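Exo-beta-1,4-mannosidase (Rhizomucor miehei, PDB 4LYP) probably hydrolyses terminal beta-D-mannose residues from beta-1,4-linked mannosides, as a family 5 glycoside hydrolase that can also transfer sugars. Local coordinates at residues H280-V294 / A326-M340. Numbering follows the deposited sequence.
Sequences HDHKNIDYTTCHCWV and AAQLNKPIVMEEFGM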
# COMPACT_ATOMS: atom_id res chain seq x y z
N HIS A 280 0.07 15.00 -8.16
CA HIS A 280 0.62 14.24 -9.30
C HIS A 280 1.26 15.10 -10.39
O HIS A 280 2.02 14.54 -11.19
CB HIS A 280 -0.48 13.39 -9.93
CG HIS A 280 -1.02 12.35 -9.00
ND1 HIS A 280 -2.32 12.28 -8.62
CD2 HIS A 280 -0.41 11.24 -8.45
CE1 HIS A 280 -2.49 11.21 -7.79
NE2 HIS A 280 -1.36 10.57 -7.71
N ASP A 281 0.94 16.40 -10.48
CA ASP A 281 1.46 17.20 -11.58
C ASP A 281 2.84 17.74 -11.22
O ASP A 281 3.03 18.93 -10.95
CB ASP A 281 0.47 18.33 -11.92
CG ASP A 281 0.85 19.10 -13.18
OD1 ASP A 281 1.69 18.63 -13.92
OD2 ASP A 281 0.27 20.16 -13.38
N HIS A 282 3.81 16.85 -11.22
CA HIS A 282 5.19 17.15 -10.88
C HIS A 282 6.09 16.33 -11.76
O HIS A 282 5.76 15.15 -12.03
CB HIS A 282 5.52 16.82 -9.40
CG HIS A 282 4.65 17.62 -8.44
ND1 HIS A 282 4.88 18.91 -8.15
CD2 HIS A 282 3.50 17.27 -7.80
CE1 HIS A 282 3.90 19.38 -7.37
NE2 HIS A 282 3.03 18.35 -7.15
N LYS A 283 7.24 16.87 -12.14
CA LYS A 283 8.12 16.15 -13.02
C LYS A 283 8.52 14.78 -12.41
O LYS A 283 8.75 13.79 -13.16
CB LYS A 283 9.42 16.99 -13.26
CG LYS A 283 10.47 16.29 -14.15
CD LYS A 283 11.55 17.25 -14.52
CE LYS A 283 12.48 16.72 -15.63
NZ LYS A 283 11.83 15.92 -16.71
N ASN A 284 8.74 14.74 -11.09
CA ASN A 284 9.29 13.54 -10.47
C ASN A 284 8.22 12.71 -9.80
O ASN A 284 8.54 11.88 -8.95
CB ASN A 284 10.44 13.88 -9.54
CG ASN A 284 11.57 14.45 -10.33
OD1 ASN A 284 11.96 13.85 -11.31
ND2 ASN A 284 12.08 15.64 -9.92
N ILE A 285 6.95 12.89 -10.19
CA ILE A 285 5.91 11.91 -9.90
C ILE A 285 5.60 11.22 -11.21
O ILE A 285 5.01 11.83 -12.11
CB ILE A 285 4.66 12.56 -9.24
CG1 ILE A 285 5.00 13.17 -7.87
CG2 ILE A 285 3.51 11.52 -9.16
CD1 ILE A 285 5.32 12.19 -6.76
N ASP A 286 5.99 9.96 -11.36
CA ASP A 286 5.91 9.31 -12.65
C ASP A 286 4.59 8.74 -13.00
O ASP A 286 4.24 8.58 -14.17
CB ASP A 286 6.98 8.19 -12.70
CG ASP A 286 8.37 8.74 -12.69
OD1 ASP A 286 8.75 9.43 -13.67
OD2 ASP A 286 9.11 8.50 -11.70
N TYR A 287 3.79 8.35 -11.98
CA TYR A 287 2.51 7.76 -12.23
C TYR A 287 1.56 8.14 -11.13
O TYR A 287 2.01 8.76 -10.14
CB TYR A 287 2.52 6.22 -12.47
CG TYR A 287 2.90 5.45 -11.23
CD1 TYR A 287 4.23 5.19 -10.88
CD2 TYR A 287 1.89 4.88 -10.43
CE1 TYR A 287 4.57 4.38 -9.77
CE2 TYR A 287 2.19 4.07 -9.32
CZ TYR A 287 3.52 3.85 -9.01
OH TYR A 287 3.87 3.05 -7.92
N THR A 288 0.28 7.83 -11.31
CA THR A 288 -0.78 8.26 -10.37
C THR A 288 -1.41 7.06 -9.68
O THR A 288 -1.36 5.95 -10.23
CB THR A 288 -1.80 9.16 -11.06
OG1 THR A 288 -2.65 8.36 -11.92
CG2 THR A 288 -1.10 10.23 -11.93
N THR A 289 -2.03 7.29 -8.54
CA THR A 289 -2.67 6.23 -7.79
C THR A 289 -4.01 6.70 -7.33
O THR A 289 -4.28 7.89 -7.22
CB THR A 289 -1.88 5.71 -6.61
OG1 THR A 289 -1.73 6.73 -5.60
CG2 THR A 289 -0.54 5.19 -6.99
N CYS A 290 -4.88 5.71 -6.97
CA CYS A 290 -6.08 5.96 -6.22
C CYS A 290 -6.30 4.82 -5.25
O CYS A 290 -5.79 3.69 -5.46
CB CYS A 290 -7.27 6.20 -7.20
SG CYS A 290 -7.67 4.83 -8.28
N HIS A 291 -7.01 5.13 -4.16
CA HIS A 291 -7.39 4.15 -3.14
C HIS A 291 -8.87 4.32 -2.98
O HIS A 291 -9.37 5.43 -2.74
CB HIS A 291 -6.78 4.49 -1.79
CG HIS A 291 -5.28 4.49 -1.69
ND1 HIS A 291 -4.62 4.66 -0.51
CD2 HIS A 291 -4.32 4.34 -2.65
CE1 HIS A 291 -3.30 4.64 -0.74
NE2 HIS A 291 -3.09 4.45 -2.01
N CYS A 292 -9.68 3.23 -3.12
CA CYS A 292 -11.13 3.34 -3.07
C CYS A 292 -11.67 2.57 -1.86
O CYS A 292 -11.47 1.32 -1.79
CB CYS A 292 -11.73 2.77 -4.37
SG CYS A 292 -13.56 2.95 -4.35
N TRP A 293 -12.31 3.28 -0.93
CA TRP A 293 -12.74 2.72 0.37
C TRP A 293 -14.17 3.01 0.70
O TRP A 293 -14.48 3.92 1.46
CB TRP A 293 -11.78 3.18 1.47
CG TRP A 293 -10.43 2.53 1.34
CD1 TRP A 293 -9.23 3.08 1.05
CD2 TRP A 293 -10.23 1.12 1.51
NE1 TRP A 293 -8.24 2.07 0.98
CE2 TRP A 293 -8.88 0.88 1.27
CE3 TRP A 293 -11.09 0.04 1.84
CZ2 TRP A 293 -8.34 -0.40 1.41
CZ3 TRP A 293 -10.57 -1.22 1.94
CH2 TRP A 293 -9.20 -1.44 1.68
N VAL A 294 -15.09 2.20 0.12
CA VAL A 294 -16.50 2.53 0.23
C VAL A 294 -17.02 2.50 1.69
O VAL A 294 -17.84 3.35 2.06
CB VAL A 294 -17.37 1.71 -0.73
CG1 VAL A 294 -17.21 2.23 -2.15
CG2 VAL A 294 -17.18 0.19 -0.58
N ALA A 326 -6.13 11.00 -14.66
CA ALA A 326 -4.77 10.56 -15.03
C ALA A 326 -4.48 10.87 -16.51
O ALA A 326 -3.37 11.28 -16.87
CB ALA A 326 -4.61 9.08 -14.75
N ALA A 327 -5.49 10.66 -17.38
CA ALA A 327 -5.32 10.93 -18.79
C ALA A 327 -4.99 12.40 -19.05
O ALA A 327 -4.19 12.74 -19.92
CB ALA A 327 -6.52 10.44 -19.61
N GLN A 328 -5.59 13.29 -18.26
CA GLN A 328 -5.35 14.73 -18.39
C GLN A 328 -3.88 15.04 -18.18
O GLN A 328 -3.33 15.98 -18.81
CB GLN A 328 -6.27 15.50 -17.41
CG GLN A 328 -7.71 15.51 -17.90
CD GLN A 328 -8.74 16.44 -17.25
OE1 GLN A 328 -9.75 15.93 -16.78
NE2 GLN A 328 -8.61 17.77 -17.41
N LEU A 329 -3.21 14.32 -17.27
CA LEU A 329 -1.79 14.50 -17.01
C LEU A 329 -0.90 13.64 -17.90
O LEU A 329 0.32 13.69 -17.83
CB LEU A 329 -1.42 14.20 -15.56
CG LEU A 329 -2.07 15.11 -14.52
CD1 LEU A 329 -1.52 14.72 -13.13
CD2 LEU A 329 -1.77 16.60 -14.78
N ASN A 330 -1.55 12.77 -18.70
CA ASN A 330 -0.85 11.80 -19.52
C ASN A 330 0.14 10.94 -18.69
O ASN A 330 1.30 10.77 -19.07
CB ASN A 330 -0.09 12.49 -20.69
CG ASN A 330 0.42 11.48 -21.71
OD1 ASN A 330 -0.21 10.40 -22.00
ND2 ASN A 330 1.53 11.79 -22.28
N LYS A 331 -0.38 10.38 -17.60
CA LYS A 331 0.43 9.48 -16.77
C LYS A 331 -0.42 8.25 -16.50
O LYS A 331 -1.65 8.31 -16.43
CB LYS A 331 0.82 10.16 -15.46
CG LYS A 331 1.81 11.31 -15.67
CD LYS A 331 2.23 11.97 -14.39
CE LYS A 331 3.32 12.98 -14.69
NZ LYS A 331 3.73 13.81 -13.56
N PRO A 332 0.22 7.11 -16.22
CA PRO A 332 -0.57 5.89 -15.83
C PRO A 332 -1.27 6.05 -14.53
O PRO A 332 -0.91 6.89 -13.69
CB PRO A 332 0.53 4.80 -15.75
CG PRO A 332 1.66 5.30 -16.57
CD PRO A 332 1.65 6.80 -16.36
N ILE A 333 -2.22 5.14 -14.28
CA ILE A 333 -2.90 5.10 -12.96
C ILE A 333 -3.03 3.68 -12.52
O ILE A 333 -3.27 2.74 -13.30
CB ILE A 333 -4.29 5.79 -13.04
CG1 ILE A 333 -4.90 5.82 -11.64
CG2 ILE A 333 -5.21 5.18 -14.11
CD1 ILE A 333 -6.06 6.79 -11.52
N VAL A 334 -2.81 3.48 -11.21
CA VAL A 334 -3.00 2.18 -10.55
C VAL A 334 -3.97 2.42 -9.37
O VAL A 334 -3.79 3.33 -8.57
CB VAL A 334 -1.66 1.68 -10.01
CG1 VAL A 334 -1.84 0.33 -9.26
CG2 VAL A 334 -0.61 1.50 -11.11
N MET A 335 -5.00 1.54 -9.25
CA MET A 335 -5.84 1.55 -8.03
C MET A 335 -5.12 0.67 -7.00
O MET A 335 -5.34 -0.57 -6.91
CB MET A 335 -7.26 1.06 -8.28
CG MET A 335 -8.05 1.09 -7.00
SD MET A 335 -9.86 0.99 -7.22
CE MET A 335 -10.04 -0.60 -7.93
N GLU A 336 -4.20 1.30 -6.27
CA GLU A 336 -3.22 0.56 -5.47
C GLU A 336 -3.80 0.16 -4.09
O GLU A 336 -3.08 -0.49 -3.34
CB GLU A 336 -1.91 1.33 -5.30
CG GLU A 336 -2.04 2.48 -4.37
CD GLU A 336 -0.75 3.22 -4.08
OE1 GLU A 336 0.30 2.81 -4.63
OE2 GLU A 336 -0.81 4.19 -3.29
N GLU A 337 -5.03 0.57 -3.79
CA GLU A 337 -5.77 -0.00 -2.64
C GLU A 337 -7.22 -0.03 -3.02
O GLU A 337 -7.77 0.96 -3.54
CB GLU A 337 -5.71 0.85 -1.37
CG GLU A 337 -4.31 1.01 -0.78
CD GLU A 337 -4.36 1.59 0.63
OE1 GLU A 337 -5.45 1.77 1.20
OE2 GLU A 337 -3.26 1.90 1.19
N PHE A 338 -7.91 -1.09 -2.59
CA PHE A 338 -9.37 -1.14 -2.48
C PHE A 338 -9.72 -2.36 -1.69
O PHE A 338 -8.93 -3.33 -1.66
CB PHE A 338 -10.09 -1.14 -3.86
CG PHE A 338 -9.96 -2.43 -4.60
CD1 PHE A 338 -8.79 -2.82 -5.28
CD2 PHE A 338 -11.02 -3.35 -4.55
CE1 PHE A 338 -8.68 -4.06 -5.90
CE2 PHE A 338 -10.89 -4.60 -5.19
CZ PHE A 338 -9.74 -4.94 -5.87
N GLY A 339 -10.93 -2.40 -1.13
CA GLY A 339 -11.30 -3.62 -0.39
C GLY A 339 -12.72 -3.48 0.12
O GLY A 339 -13.39 -2.47 -0.00
N MET A 340 -13.20 -4.60 0.70
CA MET A 340 -14.56 -4.69 1.24
C MET A 340 -14.55 -5.75 2.35
O MET A 340 -13.80 -6.72 2.29
CB MET A 340 -15.56 -5.00 0.13
CG MET A 340 -16.97 -5.16 0.59
SD MET A 340 -18.20 -5.21 -0.74
CE MET A 340 -18.30 -3.45 -1.17
O HOH W 1 2.36 16.10 -14.66
O HOH W 2 1.56 1.93 -6.98
O HOH W 3 -13.75 -0.06 -1.45
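Lys331 NZ is gripped by backbone carbonyls of the end of helix 273-280 and the beta turn that follows. The contact joins strands 288-292 and 333-338, parallel neighbouring staves of the TIM barrel; helix 308-329 belongs to the connection between them. The ammonium donates to Ile285 O at 2.8 Å and to His280 O at 3.0 Å, with a weaker bond to His282 O. A water links it to Asp281 OD1. The lysine chain is extended beyond CG (chi2 to chi4 near 180°), which carries NZ to the three carbonyls and links the turn to the loop that leads into strand 333-338. Pro332 O takes two bonds from Thr288, from opposite faces of its plane: one from the backbone N, one from OG1. The hydroxyl reaches it because OG1 lies between the backbone N and carbonyl carbon (chi1 74°).

His291 and Glu337 share one face of the sheet near the C-terminal ends of the strands. His291 NE2 gives a short, nearly straight bond of 2.6 Å to Glu336 OE2, in the ring plane and on the anti lone pair. Glu336 OE1 accepts from Gln234 and from a water shared with Tyr287 OH. Glu337 CG packs over the His291 ring face, 3.6 Å from the centroid, and its carboxylate stacks nearly parallel. His291 ND1 bonds to Glu238, a guanidine-pocket residue like Trp293. Glu337 OE2 pairs with Arg97, and a bound Tris lies beside this carboxylate. Glu337 at the end of strand 333-338, with Glu238 just beyond strand 230-234, is consistent with the two catalytic glutamates of family 5. Beyond it, the Trp293 indole lies with one face over the Phe338-Gly339 peptide, CZ3 3.3 Å from Gly339 N.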